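Local coordinates for protein transcriptional regulator, ROK family (Vibrio cholerae O1 biovar eltor, PDB 1Z05) that probably binds DNA as a zinc-containing transcriptional regulator of carbohydrate metabolism, being a homologue of the Escherichia coli repressor Mlc, at residues A[301-306]-A[331-336]; A[377-382]-A[394-399]; A[322-327]-A[365-370]; A[219-224]-A[237-242]. One frame throughout, in Å; residues are numbered along the deposited sequence.

Contact 1 of 4, residues A[301-306]-A[331-336]; sequences TARIQA and DPLAVD
Leu-333 and Arg-303 lie flank to flank, their side chains running past each other in opposite directions, and between them they account for most of the surface buried here. Methyl CD1 of Leu-333 sits over one face of the guanidinium, toward its rim, with CD1 3.3 Å from Arg-303 NE. The bend of the arginine chain at chi3 (69°) turns the guanidinium past this methyl to Asp-336, one helical turn on from Leu-333. There NH1 and NH2 of Arg-303 both grip the single oxygen OD2 of Asp-336, at 2.9 and 3.0 Å, in a salt bridge made end-on. OD2 lies in the guanidinium plane, whereas the carboxylate stands almost perpendicular to it, 87° away; the NH1 bond uses the anti lone pair of OD2. The charge of Arg-303 is shared with Glu-308, which NH2 also meets. On the other branch of Leu-333, CD2 packs 3.7 Å from CG1 of Ile-304. Asp-331 N-caps the second helix, its OD2 accepting from Ala-334 N at 3.1 Å. The arrangement is a roughly antiparallel helix pair, the axes of the short segments at 143° and 11.4 Å apart, with a leucine contact flanked by a salt bridge at its partly exposed margin.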
# COMPACT_ATOMS: atom_id res chain seq x y z
N THR A 301 34.46 2.76 17.21
CA THR A 301 35.86 3.11 16.91
C THR A 301 36.20 4.54 17.34
O THR A 301 37.25 4.76 17.91
CB THR A 301 36.19 2.91 15.41
OG1 THR A 301 35.84 1.58 15.02
CG2 THR A 301 37.67 3.12 15.14
N ALA A 302 35.31 5.49 17.06
CA ALA A 302 35.57 6.90 17.41
C ALA A 302 35.60 7.14 18.93
O ALA A 302 36.44 7.88 19.43
CB ALA A 302 34.54 7.82 16.74
N ARG A 303 34.69 6.51 19.66
CA ARG A 303 34.59 6.76 21.11
C ARG A 303 35.76 6.13 21.86
O ARG A 303 36.25 6.70 22.85
CB ARG A 303 33.23 6.28 21.64
CG ARG A 303 32.05 7.07 21.06
CD ARG A 303 30.68 6.54 21.49
NE ARG A 303 30.48 6.77 22.92
CZ ARG A 303 29.33 6.63 23.57
NH1 ARG A 303 28.22 6.26 22.92
NH2 ARG A 303 29.29 6.87 24.88
N ILE A 304 36.24 4.98 21.38
CA ILE A 304 37.44 4.34 21.93
C ILE A 304 38.71 5.17 21.66
O ILE A 304 39.58 5.30 22.54
CB ILE A 304 37.58 2.87 21.46
CG1 ILE A 304 36.55 1.99 22.18
CG2 ILE A 304 38.99 2.33 21.70
CD1 ILE A 304 36.23 0.69 21.48
N GLN A 305 38.81 5.72 20.45
CA GLN A 305 39.93 6.58 20.05
C GLN A 305 39.96 7.85 20.90
O GLN A 305 41.03 8.37 21.23
CB GLN A 305 39.86 6.91 18.55
CG GLN A 305 40.87 7.95 18.03
CD GLN A 305 42.33 7.48 18.06
OE1 GLN A 305 42.64 6.33 17.77
NE2 GLN A 305 43.23 8.40 18.39
N ALA A 306 38.78 8.33 21.29
CA ALA A 306 38.65 9.52 22.14
C ALA A 306 38.93 9.21 23.61
O ALA A 306 38.98 10.12 24.44
CB ALA A 306 37.28 10.15 21.96
N ASP A 331 28.94 -4.29 28.91
CA ASP A 331 29.94 -3.24 28.65
C ASP A 331 29.23 -1.90 28.48
O ASP A 331 28.44 -1.74 27.56
CB ASP A 331 30.79 -3.55 27.41
CG ASP A 331 31.84 -2.48 27.15
OD1 ASP A 331 32.73 -2.29 28.00
OD2 ASP A 331 31.75 -1.81 26.09
N PRO A 332 29.49 -0.94 29.39
CA PRO A 332 28.80 0.36 29.38
C PRO A 332 28.83 1.07 28.03
O PRO A 332 27.79 1.58 27.58
CB PRO A 332 29.55 1.17 30.43
CG PRO A 332 30.04 0.13 31.39
CD PRO A 332 30.43 -1.03 30.53
N LEU A 333 29.99 1.11 27.38
CA LEU A 333 30.10 1.75 26.06
C LEU A 333 29.23 1.08 24.99
O LEU A 333 28.48 1.75 24.29
CB LEU A 333 31.56 1.85 25.60
CG LEU A 333 31.80 2.46 24.21
CD1 LEU A 333 31.27 3.87 24.16
CD2 LEU A 333 33.28 2.45 23.84
N ALA A 334 29.32 -0.25 24.88
CA ALA A 334 28.53 -1.01 23.91
C ALA A 334 27.03 -0.89 24.20
O ALA A 334 26.23 -0.73 23.28
CB ALA A 334 28.97 -2.46 23.90
N VAL A 335 26.66 -0.97 25.47
CA VAL A 335 25.28 -0.72 25.89
C VAL A 335 24.82 0.65 25.40
O VAL A 335 23.77 0.78 24.76
CB VAL A 335 25.10 -0.85 27.43
CG1 VAL A 335 23.74 -0.30 27.89
CG2 VAL A 335 25.28 -2.30 27.88
N ASP A 336 25.62 1.68 25.67
CA ASP A 336 25.27 3.05 25.25
C ASP A 336 25.13 3.21 23.73
O ASP A 336 24.23 3.92 23.24
CB ASP A 336 26.29 4.04 25.80
CG ASP A 336 25.76 5.47 25.80
OD1 ASP A 336 24.74 5.73 26.50
OD2 ASP A 336 26.36 6.32 25.11

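Contact 2 of 4, residues A[377-382]-A[394-399]; sequences SIEQCI and LKLVES
Helix segment 377-382 and strand 395-398 run roughly antiparallel, at 154°, with short axes 10.4 Å apart and Glu-379 facing Leu-396 at the nearest CA pair, so that the helix lies against the face of an edge strand. Leu-396 supplies most of the surface that segment 394-399 contributes. Its CG is anti to the backbone N (chi1 -166°), and the two methyls part company beyond it: CD2 reaches CG2 of Ile-378 at 4.1 Å, while CD1 is a looser 4.4 Å from CD1 of Ile-382. Glu-379 crosses the leucine at a slant, its extended chain laying CG 3.5 Å from Leu-396 CD2 and bringing OE2 to 3.4 Å from Leu-396 CB. The same OE2 accepts from a water at 2.8 Å, and this water also donates to the main-chain O of Leu-396, 2.9 Å away. A sulfate ion, probably from the crystallisation liquor, comes within about 3 Å of the Glu-379 side chain. Deeper in, Ile-349 and Ile-353 of helix 332-356 back Ile-378 and Ile-382. Helix and strand are thus held by hydrocarbon packing and a water-mediated link, while the nearby anion may favour the protonated form of Glu-379.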
# COMPACT_ATOMS: atom_id res chain seq x y z
N SER A 377 14.88 0.69 24.29
CA SER A 377 15.22 1.99 23.69
C SER A 377 14.32 2.36 22.53
O SER A 377 13.87 3.51 22.43
CB SER A 377 16.69 2.03 23.27
OG SER A 377 17.50 2.20 24.42
N ILE A 378 14.07 1.40 21.64
CA ILE A 378 13.13 1.56 20.54
C ILE A 378 11.73 1.87 21.05
O ILE A 378 11.07 2.80 20.57
CB ILE A 378 13.06 0.28 19.64
CG1 ILE A 378 14.44 -0.04 19.05
CG2 ILE A 378 11.99 0.44 18.53
CD1 ILE A 378 14.48 -1.23 18.07
N GLU A 379 11.27 1.08 22.02
CA GLU A 379 9.92 1.20 22.54
C GLU A 379 9.62 2.54 23.21
O GLU A 379 8.53 3.05 23.06
CB GLU A 379 9.59 0.03 23.49
CG GLU A 379 9.48 -1.31 22.75
CD GLU A 379 9.43 -2.53 23.67
OE1 GLU A 379 9.48 -2.36 24.91
OE2 GLU A 379 9.33 -3.66 23.15
N GLN A 380 10.58 3.09 23.96
CA GLN A 380 10.35 4.37 24.63
C GLN A 380 10.20 5.50 23.62
O GLN A 380 9.40 6.41 23.81
CB GLN A 380 11.44 4.67 25.66
CG GLN A 380 11.14 5.87 26.59
CD GLN A 380 9.84 5.72 27.38
OE1 GLN A 380 9.47 4.63 27.80
NE2 GLN A 380 9.15 6.84 27.59
N CYS A 381 10.97 5.43 22.54
CA CYS A 381 10.86 6.43 21.48
C CYS A 381 9.58 6.28 20.64
O CYS A 381 9.04 7.27 20.16
CB CYS A 381 12.12 6.47 20.62
SG CYS A 381 13.53 7.24 21.51
N ILE A 382 9.11 5.04 20.46
CA ILE A 382 7.79 4.79 19.88
C ILE A 382 6.67 5.43 20.71
O ILE A 382 5.77 6.07 20.15
CB ILE A 382 7.51 3.27 19.70
CG1 ILE A 382 8.32 2.70 18.53
CG2 ILE A 382 6.00 3.02 19.49
CD1 ILE A 382 8.31 1.14 18.46
N LEU A 394 0.90 -2.95 20.87
CA LEU A 394 1.84 -3.16 19.79
C LEU A 394 3.03 -3.99 20.25
O LEU A 394 3.87 -3.52 21.03
CB LEU A 394 2.29 -1.82 19.20
CG LEU A 394 2.95 -1.75 17.82
CD1 LEU A 394 2.21 -2.56 16.77
CD2 LEU A 394 3.05 -0.30 17.39
N LYS A 395 3.09 -5.23 19.77
CA LYS A 395 4.20 -6.12 20.09
C LYS A 395 5.41 -5.77 19.26
O LYS A 395 5.30 -5.56 18.04
CB LYS A 395 3.82 -7.59 19.86
CG LYS A 395 3.58 -8.38 21.14
CD LYS A 395 2.34 -7.90 21.89
CE LYS A 395 1.95 -8.87 23.00
NZ LYS A 395 1.37 -10.14 22.45
N LEU A 396 6.56 -5.68 19.93
CA LEU A 396 7.86 -5.57 19.27
C LEU A 396 8.57 -6.91 19.39
O LEU A 396 8.98 -7.29 20.49
CB LEU A 396 8.70 -4.47 19.91
CG LEU A 396 9.94 -3.97 19.18
CD1 LEU A 396 9.54 -3.09 18.02
CD2 LEU A 396 10.83 -3.19 20.12
N VAL A 397 8.71 -7.64 18.29
CA VAL A 397 9.29 -8.99 18.38
C VAL A 397 10.38 -9.28 17.34
O VAL A 397 10.43 -8.68 16.26
CB VAL A 397 8.21 -10.13 18.40
CG1 VAL A 397 7.07 -9.82 19.38
CG2 VAL A 397 7.65 -10.40 17.04
N GLU A 398 11.25 -10.23 17.70
CA GLU A 398 12.28 -10.72 16.79
C GLU A 398 11.68 -11.52 15.63
O GLU A 398 10.75 -12.32 15.82
CB GLU A 398 13.29 -11.58 17.57
CG GLU A 398 14.52 -11.97 16.75
CD GLU A 398 15.52 -12.85 17.51
OE1 GLU A 398 15.42 -12.95 18.75
OE2 GLU A 398 16.41 -13.43 16.85
N SER A 399 12.22 -11.32 14.43
CA SER A 399 11.83 -12.08 13.25
C SER A 399 12.22 -13.54 13.43
O SER A 399 13.22 -13.84 14.07
CB SER A 399 12.51 -11.52 12.00
OG SER A 399 13.90 -11.81 12.02
O HOH W 1 9.60 -6.49 23.25

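Contact 3 of 4, residues A[322-327]-A[365-370]; sequences DICAAA and GVINQA
Cys-324 projects from helix 320-328 into the turn 365-370, and the contacts of the turn are made with its CB and SG. With chi1 at -74° the sulfur stands anti to the carbonyl carbon, a torsion that brings SG against two apolar groups: CD1 of Ile-367 and CB of Ala-370, each 3.8 Å from the sulfur. The cysteine CB fills the near side, 3.9 Å from Ala-370 CB and 4.0 Å from Gln-369 CB. Ile-367 starts off pointing along the interface, but chi2 of 73° swings its CD1 back to the sulfur; chi1, at -149°, is displaced from a staggered value. It also packs on Ile-338 and Leu-341 of helix 332-356, making it a link between that helix and the cysteine. Gln-369 meets Cys-324 through CB. Backbones come close, the CA atoms of Cys-324 and Ala-370 only 5.0 Å apart, as the small alanine side chain allows. The turn itself is held by successive i to i+3 bonds, among them Gln-369 N to Val-366 O at 2.9 Å. This is a helix packed on the short 3-10 connection that joins strand 360-364 to helix 371-385, where Ala-370 is the N-cap, in a beta-to-alpha link of the ROK domain.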
# COMPACT_ATOMS: atom_id res chain seq x y z
N ASP A 322 30.51 -8.55 17.84
CA ASP A 322 31.35 -8.19 19.00
C ASP A 322 30.70 -7.11 19.87
O ASP A 322 30.73 -7.21 21.09
CB ASP A 322 32.72 -7.69 18.55
CG ASP A 322 33.51 -8.72 17.77
OD1 ASP A 322 33.07 -9.89 17.66
OD2 ASP A 322 34.58 -8.35 17.24
N ILE A 323 30.14 -6.09 19.22
CA ILE A 323 29.46 -5.00 19.93
C ILE A 323 28.24 -5.53 20.69
O ILE A 323 28.03 -5.18 21.86
CB ILE A 323 29.05 -3.85 18.96
CG1 ILE A 323 30.28 -3.27 18.27
CG2 ILE A 323 28.32 -2.73 19.72
CD1 ILE A 323 30.00 -2.51 16.97
N CYS A 324 27.46 -6.38 20.03
CA CYS A 324 26.26 -6.98 20.63
C CYS A 324 26.58 -7.89 21.80
O CYS A 324 25.83 -7.92 22.77
CB CYS A 324 25.45 -7.73 19.58
SG CYS A 324 24.58 -6.65 18.47
N ALA A 325 27.68 -8.63 21.69
CA ALA A 325 28.13 -9.52 22.75
C ALA A 325 28.68 -8.74 23.94
O ALA A 325 28.53 -9.17 25.08
CB ALA A 325 29.18 -10.50 22.22
N ALA A 326 29.31 -7.61 23.66
CA ALA A 326 29.82 -6.73 24.72
C ALA A 326 28.66 -6.07 25.47
O ALA A 326 28.66 -6.04 26.71
CB ALA A 326 30.77 -5.69 24.15
N ALA A 327 27.69 -5.57 24.72
CA ALA A 327 26.49 -4.93 25.28
C ALA A 327 25.67 -5.92 26.11
O ALA A 327 25.34 -5.64 27.26
CB ALA A 327 25.65 -4.34 24.18
N GLY A 365 17.78 -8.86 11.99
CA GLY A 365 19.19 -8.51 11.81
C GLY A 365 20.03 -9.03 12.96
O GLY A 365 19.49 -9.45 13.98
N VAL A 366 21.35 -8.99 12.79
CA VAL A 366 22.28 -9.49 13.80
C VAL A 366 22.12 -8.73 15.13
O VAL A 366 22.39 -9.28 16.20
CB VAL A 366 23.77 -9.50 13.31
CG1 VAL A 366 23.93 -10.38 12.08
CG2 VAL A 366 24.27 -8.10 13.02
N ILE A 367 21.66 -7.49 15.03
CA ILE A 367 21.39 -6.64 16.19
C ILE A 367 20.42 -7.25 17.21
O ILE A 367 20.35 -6.81 18.37
CB ILE A 367 20.89 -5.24 15.74
CG1 ILE A 367 21.33 -4.16 16.73
CG2 ILE A 367 19.37 -5.24 15.47
CD1 ILE A 367 22.81 -3.84 16.66
N ASN A 368 19.68 -8.28 16.80
CA ASN A 368 18.81 -9.01 17.72
C ASN A 368 19.58 -9.77 18.82
O ASN A 368 18.98 -10.22 19.80
CB ASN A 368 17.86 -9.94 16.97
CG ASN A 368 16.66 -9.21 16.42
OD1 ASN A 368 16.06 -8.36 17.09
ND2 ASN A 368 16.28 -9.54 15.18
N GLN A 369 20.89 -9.90 18.65
CA GLN A 369 21.75 -10.50 19.67
C GLN A 369 21.92 -9.58 20.89
O GLN A 369 22.39 -10.01 21.94
CB GLN A 369 23.11 -10.88 19.07
CG GLN A 369 23.01 -12.05 18.08
CD GLN A 369 24.24 -12.21 17.20
OE1 GLN A 369 25.28 -11.60 17.43
NE2 GLN A 369 24.12 -13.05 16.17
N ALA A 370 21.51 -8.33 20.74
CA ALA A 370 21.46 -7.38 21.85
C ALA A 370 20.04 -6.86 22.08
O ALA A 370 19.85 -5.74 22.58
CB ALA A 370 22.42 -6.22 21.59

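Contact 4 of 4, residues A[219-224]-A[237-242]; sequences RAWALA and SVLISI
Leu-239 is the first residue of strand 237-242 to press firmly on helix 217-228, and it meets Trp-221 and Ala-222 together. Its CB lies 4.1 Å from CB of Ala-222, at the place where the two backbones come nearest, with CA atoms 5.7 Å apart. CG is anti to the backbone N (chi1 168°), and the branch beyond it carries CD2 over one face of the indole. This is a CH-pi contact: CD2 of Leu-239 stands 3.6 Å from the centroid of the five-membered ring of Trp-221, only 17° off its normal, and the side chains cross at about a right angle. The same methyl comes 3.5 Å from Ala-222 N, and sits in the corner formed by the indole face and the helix backbone. Strand 237-242 is the middle strand of a five-stranded mixed sheet of order 3-2-1-4-5, the arrangement of the ASKHA (actin-like ATPase) fold to which ROK proteins belong; the axis of segment 219-224 runs at 129° to that of the strand. The side chain of Ile-240 sets off from the other face of the strand, toward Ile-363. Ser-241 is next on the helix side, and its OG approaches the edge of the six-membered ring, 3.6 Å from Trp-221 CZ3, as a van der Waals neighbour. At the other end of the indole, NE1 of Trp-221 donates to Glu-225, one turn further along its own helix.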
# COMPACT_ATOMS: atom_id res chain seq x y z
N ARG A 219 11.45 -7.17 1.12
CA ARG A 219 10.03 -7.31 0.87
C ARG A 219 9.60 -8.76 0.90
O ARG A 219 8.56 -9.08 1.47
CB ARG A 219 9.65 -6.64 -0.45
CG ARG A 219 9.25 -5.18 -0.27
CD ARG A 219 10.42 -4.23 -0.46
NE ARG A 219 10.65 -3.41 0.72
CZ ARG A 219 11.78 -2.75 0.97
NH1 ARG A 219 12.79 -2.82 0.13
NH2 ARG A 219 11.91 -2.03 2.07
N ALA A 220 10.40 -9.63 0.29
CA ALA A 220 10.11 -11.07 0.29
C ALA A 220 10.28 -11.68 1.68
O ALA A 220 9.57 -12.63 2.04
CB ALA A 220 11.00 -11.79 -0.73
N TRP A 221 11.21 -11.15 2.46
CA TRP A 221 11.38 -11.56 3.84
C TRP A 221 10.15 -11.19 4.69
O TRP A 221 9.68 -12.00 5.49
CB TRP A 221 12.68 -10.96 4.39
CG TRP A 221 13.05 -11.27 5.79
CD1 TRP A 221 12.52 -12.24 6.61
CD2 TRP A 221 14.07 -10.62 6.55
NE1 TRP A 221 13.13 -12.20 7.84
CE2 TRP A 221 14.09 -11.22 7.83
CE3 TRP A 221 14.96 -9.58 6.28
CZ2 TRP A 221 14.98 -10.81 8.84
CZ3 TRP A 221 15.85 -9.17 7.28
CH2 TRP A 221 15.85 -9.79 8.54
N ALA A 222 9.60 -9.99 4.51
CA ALA A 222 8.37 -9.62 5.22
C ALA A 222 7.24 -10.61 4.90
O ALA A 222 6.47 -10.98 5.79
CB ALA A 222 7.96 -8.20 4.89
N LEU A 223 7.14 -11.03 3.64
CA LEU A 223 6.18 -12.07 3.23
C LEU A 223 6.43 -13.43 3.88
O LEU A 223 5.47 -14.10 4.28
CB LEU A 223 6.15 -12.21 1.70
CG LEU A 223 5.08 -13.13 1.08
CD1 LEU A 223 3.66 -12.66 1.39
CD2 LEU A 223 5.27 -13.28 -0.43
N ALA A 224 7.70 -13.85 3.98
CA ALA A 224 8.04 -15.07 4.69
C ALA A 224 7.66 -15.01 6.17
O ALA A 224 7.25 -16.01 6.74
CB ALA A 224 9.54 -15.40 4.56
N SER A 237 1.41 -5.63 9.35
CA SER A 237 2.65 -5.66 10.12
C SER A 237 3.78 -4.96 9.39
O SER A 237 3.68 -4.67 8.18
CB SER A 237 3.05 -7.12 10.40
OG SER A 237 3.32 -7.80 9.19
N VAL A 238 4.86 -4.69 10.12
CA VAL A 238 6.05 -4.11 9.54
C VAL A 238 7.25 -4.90 10.02
O VAL A 238 7.40 -5.15 11.21
CB VAL A 238 6.20 -2.61 9.90
CG1 VAL A 238 7.44 -2.01 9.22
CG2 VAL A 238 4.95 -1.82 9.49
N LEU A 239 8.09 -5.31 9.07
CA LEU A 239 9.38 -5.91 9.37
C LEU A 239 10.45 -4.85 9.17
O LEU A 239 10.56 -4.26 8.10
CB LEU A 239 9.65 -7.12 8.46
CG LEU A 239 11.08 -7.69 8.45
CD1 LEU A 239 11.42 -8.40 9.75
CD2 LEU A 239 11.29 -8.61 7.27
N ILE A 240 11.24 -4.60 10.22
CA ILE A 240 12.36 -3.68 10.12
C ILE A 240 13.67 -4.44 9.95
O ILE A 240 14.10 -5.18 10.85
CB ILE A 240 12.44 -2.67 11.30
CG1 ILE A 240 11.08 -1.97 11.52
CG2 ILE A 240 13.59 -1.67 11.08
CD1 ILE A 240 10.65 -1.02 10.39
N SER A 241 14.27 -4.26 8.78
CA SER A 241 15.53 -4.89 8.44
C SER A 241 16.67 -3.93 8.72
O SER A 241 16.74 -2.85 8.14
CB SER A 241 15.53 -5.34 6.98
OG SER A 241 16.81 -5.81 6.58
N ILE A 242 17.55 -4.34 9.62
CA ILE A 242 18.71 -3.57 10.01
C ILE A 242 19.96 -4.35 9.61
O ILE A 242 20.27 -5.39 10.21
CB ILE A 242 18.72 -3.29 11.55
CG1 ILE A 242 17.37 -2.71 11.99
CG2 ILE A 242 19.88 -2.37 11.95
CD1 ILE A 242 16.92 -3.15 13.38

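Contacts 2 and 4 reach the same sheet, the former at its outer strand 395-398 and the latter at its middle strand 237-242; they meet where Ser-399 touches Trp-221. Contacts 1 and 3 join where helix 320-328 meets the start of helix 332-356: Asp-331 N probably hydrogen-bonds to Ala-326 O, while Ala-334 and Val-335 pack on Ala-327. Contact 3 is the buried one, similar in extent to the others and wholly apolar in its side-chain pairs, and also abuts contact 4 through Ile-367 and Ile-242. Contact 4 lies close to the chain's centre and relies on an aromatic face, whereas contact 1, whose centre is about 33 Å from the centre of the chain, adds a salt bridge to its leucine packing and contact 2 adds a water bridge.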